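Local coordinates for protein glucokinase (Thermus thermophilus, PDB 3VOV) that transfers a phosphate group from ATP to hexose sugars such as glucose, as a zinc-binding member of the ROK family of sugar kinases, at residues A47-A50 / E51-G55; L113-H117 / L118-Q122. All coordinates share one frame; numbering follows the deposited sequence.

Interaction 1: A47-A50 / E51-G55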
loop_
_atom_site.group_PDB
_atom_site.type_symbol
_atom_site.label_atom_id
_atom_site.label_comp_id
_atom_site.label_asym_id
_atom_site.label_seq_id
_atom_site.Cartn_x
_atom_site.Cartn_y
_atom_site.Cartn_z
ATOM N N ALA B 47 42.937 -13.240 19.032
ATOM C CA ALA B 47 43.646 -11.969 19.137
ATOM C C ALA B 47 45.162 -12.175 19.291
ATOM O O ALA B 47 45.959 -11.616 18.520
ATOM C CB ALA B 47 43.071 -11.116 20.289
ATOM N N GLU B 48 45.553 -13.005 20.278
ATOM C CA GLU B 48 46.986 -13.244 20.564
ATOM C C GLU B 48 47.693 -13.840 19.357
ATOM O O GLU B 48 48.799 -13.396 18.984
ATOM C CB GLU B 48 47.180 -14.139 21.798
ATOM C CG GLU B 48 48.107 -13.475 22.840
ATOM C CD GLU B 48 49.528 -14.095 22.995
ATOM O OE1 GLU B 48 50.234 -14.382 21.981
ATOM O OE2 GLU B 48 49.952 -14.268 24.177
ATOM N N ARG B 49 47.053 -14.831 18.743
ATOM C CA ARG B 49 47.593 -15.427 17.537
ATOM C C ARG B 49 47.823 -14.418 16.407
ATOM O O ARG B 49 48.888 -14.427 15.753
ATOM C CB ARG B 49 46.752 -16.624 17.078
ATOM C CG ARG B 49 47.383 -17.345 15.910
ATOM C CD ARG B 49 46.671 -18.632 15.568
ATOM N NE ARG B 49 46.866 -18.907 14.154
ATOM C CZ ARG B 49 46.173 -19.788 13.440
ATOM N NH1 ARG B 49 45.209 -20.525 14.003
ATOM N NH2 ARG B 49 46.446 -19.916 12.139
ATOM N N ALA B 50 46.843 -13.546 16.174
ATOM C CA ALA B 50 46.975 -12.509 15.145
ATOM C C ALA B 50 48.165 -11.600 15.461
ATOM O O ALA B 50 48.885 -11.133 14.568
ATOM C CB ALA B 50 45.667 -11.666 15.081
ATOM N N GLU B 51 48.352 -11.329 16.743
ATOM C CA GLU B 51 49.425 -10.471 17.170
ATOM C C GLU B 51 50.782 -11.170 17.016
ATOM O O GLU B 51 51.757 -10.535 16.640
ATOM C CB GLU B 51 49.173 -10.039 18.589
ATOM C CG GLU B 51 48.177 -8.868 18.666
ATOM C CD GLU B 51 47.947 -8.416 20.085
ATOM O OE1 GLU B 51 47.875 -9.279 20.977
ATOM O OE2 GLU B 51 47.830 -7.198 20.321
ATOM N N ARG B 52 50.835 -12.472 17.289
ATOM C CA ARG B 52 52.063 -13.261 17.049
ATOM C C ARG B 52 52.390 -13.319 15.556
ATOM O O ARG B 52 53.548 -13.159 15.148
ATOM C CB ARG B 52 51.927 -14.688 17.592
ATOM C CG ARG B 52 51.884 -14.744 19.100
ATOM C CD ARG B 52 52.111 -16.163 19.615
ATOM N NE ARG B 52 51.050 -17.106 19.234
ATOM C CZ ARG B 52 49.935 -17.313 19.928
ATOM N NH1 ARG B 52 49.707 -16.633 21.048
ATOM N NH2 ARG B 52 49.043 -18.198 19.499
ATOM N N GLU B 53 51.357 -13.523 14.738
ATOM C CA GLU B 53 51.559 -13.566 13.291
ATOM C C GLU B 53 51.920 -12.241 12.646
ATOM O O GLU B 53 52.587 -12.216 11.606
ATOM C CB GLU B 53 50.362 -14.150 12.600
ATOM C CG GLU B 53 50.303 -15.612 12.752
ATOM C CD GLU B 53 49.173 -16.219 11.970
ATOM O OE1 GLU B 53 48.753 -15.631 10.941
ATOM O OE2 GLU B 53 48.718 -17.306 12.389
ATOM N N ALA B 54 51.472 -11.144 13.226
ATOM C CA ALA B 54 51.848 -9.845 12.699
ATOM C C ALA B 54 53.171 -9.363 13.291
ATOM O O ALA B 54 53.787 -8.433 12.761
ATOM C CB ALA B 54 50.756 -8.812 12.961
ATOM N N GLY B 55 53.566 -9.950 14.424
ATOM C CA GLY B 55 54.772 -9.564 15.088
ATOM C C GLY B 55 54.574 -8.248 15.775
ATOM O O GLY B 55 55.538 -7.591 16.174
#

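Interaction 2: L113-H117 / L118-Q122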
loop_
_atom_site.group_PDB
_atom_site.type_symbol
_atom_site.label_atom_id
_atom_site.label_comp_id
_atom_site.label_asym_id
_atom_site.label_seq_id
_atom_site.Cartn_x
_atom_site.Cartn_y
_atom_site.Cartn_z
ATOM N N LEU B 113 31.334 0.956 7.963
ATOM C CA LEU B 113 32.567 1.726 8.259
ATOM C C LEU B 113 33.722 1.327 7.332
ATOM O O LEU B 113 34.446 2.167 6.816
ATOM C CB LEU B 113 32.960 1.550 9.751
ATOM C CG LEU B 113 34.054 2.384 10.431
ATOM C CD1 LEU B 113 33.705 3.888 10.356
ATOM C CD2 LEU B 113 34.302 1.932 11.908
ATOM N N ALA B 114 33.866 0.024 7.104
ATOM C CA ALA B 114 34.899 -0.500 6.299
ATOM C C ALA B 114 34.707 -0.071 4.842
ATOM O O ALA B 114 35.632 0.433 4.223
ATOM C CB ALA B 114 34.979 -2.055 6.441
ATOM N N GLU B 115 33.514 -0.237 4.298
ATOM C CA GLU B 115 33.273 0.225 2.913
ATOM C C GLU B 115 33.482 1.721 2.776
ATOM O O GLU B 115 33.931 2.221 1.717
ATOM C CB GLU B 115 31.867 -0.163 2.429
ATOM C CG GLU B 115 31.692 -1.660 2.280
ATOM C CD GLU B 115 32.350 -2.250 1.060
ATOM O OE1 GLU B 115 32.716 -1.495 0.112
ATOM O OE2 GLU B 115 32.454 -3.514 1.046
ATOM N N HIS B 116 33.176 2.449 3.828
ATOM C CA HIS B 116 33.409 3.893 3.820
ATOM C C HIS B 116 34.876 4.319 3.720
ATOM O O HIS B 116 35.209 5.166 2.910
ATOM C CB HIS B 116 32.817 4.515 5.070
ATOM C CG HIS B 116 32.922 5.999 5.103
ATOM N ND1 HIS B 116 31.943 6.822 4.586
ATOM C CD2 HIS B 116 33.877 6.817 5.620
ATOM C CE1 HIS B 116 32.305 8.092 4.766
ATOM N NE2 HIS B 116 33.464 8.115 5.406
ATOM N N HIS B 117 35.708 3.767 4.603
ATOM C CA HIS B 117 37.118 4.069 4.676
ATOM C C HIS B 117 37.999 3.341 3.693
ATOM O O HIS B 117 38.970 3.904 3.235
ATOM C CB HIS B 117 37.628 3.845 6.104
ATOM C CG HIS B 117 37.094 4.848 7.073
ATOM N ND1 HIS B 117 37.566 6.140 7.141
ATOM C CD2 HIS B 117 36.076 4.771 7.961
ATOM C CE1 HIS B 117 36.879 6.812 8.051
ATOM N NE2 HIS B 117 35.964 5.998 8.565
ATOM N N LEU B 118 37.679 2.107 3.364
ATOM C CA LEU B 118 38.554 1.223 2.564
ATOM C C LEU B 118 37.917 0.679 1.268
ATOM O O LEU B 118 38.579 0.033 0.484
ATOM C CB LEU B 118 38.918 -0.002 3.443
ATOM C CG LEU B 118 40.059 0.053 4.498
ATOM C CD1 LEU B 118 40.551 1.419 4.940
ATOM C CD2 LEU B 118 39.860 -0.881 5.742
ATOM N N GLY B 119 36.614 0.880 1.068
ATOM C CA GLY B 119 35.897 0.169 0.014
ATOM C C GLY B 119 35.141 1.108 -0.908
ATOM O O GLY B 119 35.638 2.184 -1.263
ATOM N N ALA B 120 33.925 0.718 -1.271
ATOM C CA ALA B 120 33.159 1.421 -2.334
ATOM C C ALA B 120 32.954 2.920 -2.098
ATOM O O ALA B 120 32.703 3.673 -3.059
ATOM C CB ALA B 120 31.796 0.731 -2.551
ATOM N N ALA B 121 33.005 3.367 -0.844
ATOM C CA ALA B 121 32.753 4.773 -0.549
ATOM C C ALA B 121 34.017 5.532 -0.113
ATOM O O ALA B 121 33.935 6.648 0.410
ATOM C CB ALA B 121 31.618 4.937 0.490
ATOM N N GLN B 122 35.183 4.924 -0.315
ATOM C CA GLN B 122 36.434 5.596 0.035
ATOM C C GLN B 122 36.485 6.937 -0.715
ATOM O O GLN B 122 36.212 7.005 -1.931
ATOM C CB GLN B 122 37.638 4.711 -0.295
ATOM C CG GLN B 122 38.924 5.265 0.271
ATOM C CD GLN B 122 40.138 4.343 0.072
ATOM O OE1 GLN B 122 40.099 3.352 -0.666
ATOM N NE2 GLN B 122 41.221 4.667 0.776
#

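Interaction 1: A47-A50 / E51-G55
R49 reaches E53 one helical turn further on: its NE donates a nearly straight bond (167°) to E53 OE2 at 3.0 Å, with the oxygen at the guanidinium edge and almost in its plane. NH2 of R49 adds a weak bond to the same oxygen. The two side chains run alongside each other, because R49 has CG anti to the backbone N (chi1 -174°) and then stays extended to NE. E48 and R52 form a second salt bridge of the same i to i+4 spacing; the 2.5 Å between E48 OE1 and R52 NH1 is too short to trust in detail. R52 bends at chi3, so that R49 CA lies over one guanidinium face, toward its rim. Helix 36-54 packs on the mixed sheet of an actin-like ATPase fold. E48 and R52 are on its exposed face; the aliphatic shafts of R49 and E53 can lie on strand 27-30 (V27, V29) while their charged ends pair at the surface. A47 and A50 are small enough to sit against strands 3-8 and 12-18. Buried E51 has OE2 held by R100 and the G58 amide. Backbone bonds such as E53 N to R49 O (2.8 Å) set the four-residue spacing, until G55 leaves the helix with positive phi, which favours glycine.

Interaction 2: L113-H117 / L118-Q122
With CG beside its backbone N (chi1 -67°) and the chain bent at chi2 (-76°), E115 folds its carboxylate toward the turn that follows, to meet the backbone of A120. The arrangement is a helix C-terminus running into a type I beta turn: helix 107-118 passes into a turn, G119 to Q122, that leads the chain toward strand 127-132. OE1 of E115 takes the A120 N-H at 2.9 Å in an almost perfectly straight bond (177°), arriving nearly along the C-O axis. The same oxygen also accepts from the R279 amide and OE2 from that of L280, so three backbone N-H groups hold this buried carboxylate and probably help to offset its charge. Were E115 replaced by an alanine, the amides of A120, R279 and L280 would probably lose their shared acceptor and the turn its tie to the helix. The backbone carbonyl of E115 works too: its O receives A121 N at 3.0 Å, from above the carbonyl plane, and G119 N in a weak bond. Glycine suits position 119, since a CB there would collide with E115 OE1. A121, by contrast, directs its methyl toward the helix, where CB lies 3.9 Å from H116 CA, and a small residue fits between that backbone and V240 and V242. On the other flank H116 sets CD2 over the centre of the H117 ring; ND1 of H116 and NE2 of H117 tie the helix end to S127, at the start of strand 127-132, and to the G144 carbonyl of the same chain. L118 brings CD1 to 3.4 Å from H117 O. Q122, extended along the surface, passes its CG within 3.3 Å of that same H117 O, while its CA makes a C-H...O contact of 3.2 Å with H116 O.

Both contacts lie at helix C-terminal ends, with centres about 25 Å apart and no touch between them, and they belong to different helices. Interaction 1 ends helix 36-54, which lies on one five-stranded mixed sheet; its charged pairs are exposed, one of them beside strand 27-30. Interaction 2 sits nearer the centre of the chain, where helix 107-118, following the edge strand 102-106 of that sheet, leads on to strand 127-132 of the second one. The chemistry follows the place: exposed carboxylates of 47-55 pair with arginines, and its buried E51 meets both an arginine and a backbone amide, whereas the buried carboxylate of 113-122 is met by backbone amides. Glycine serves each end differently, by conformation or by lack of bulk.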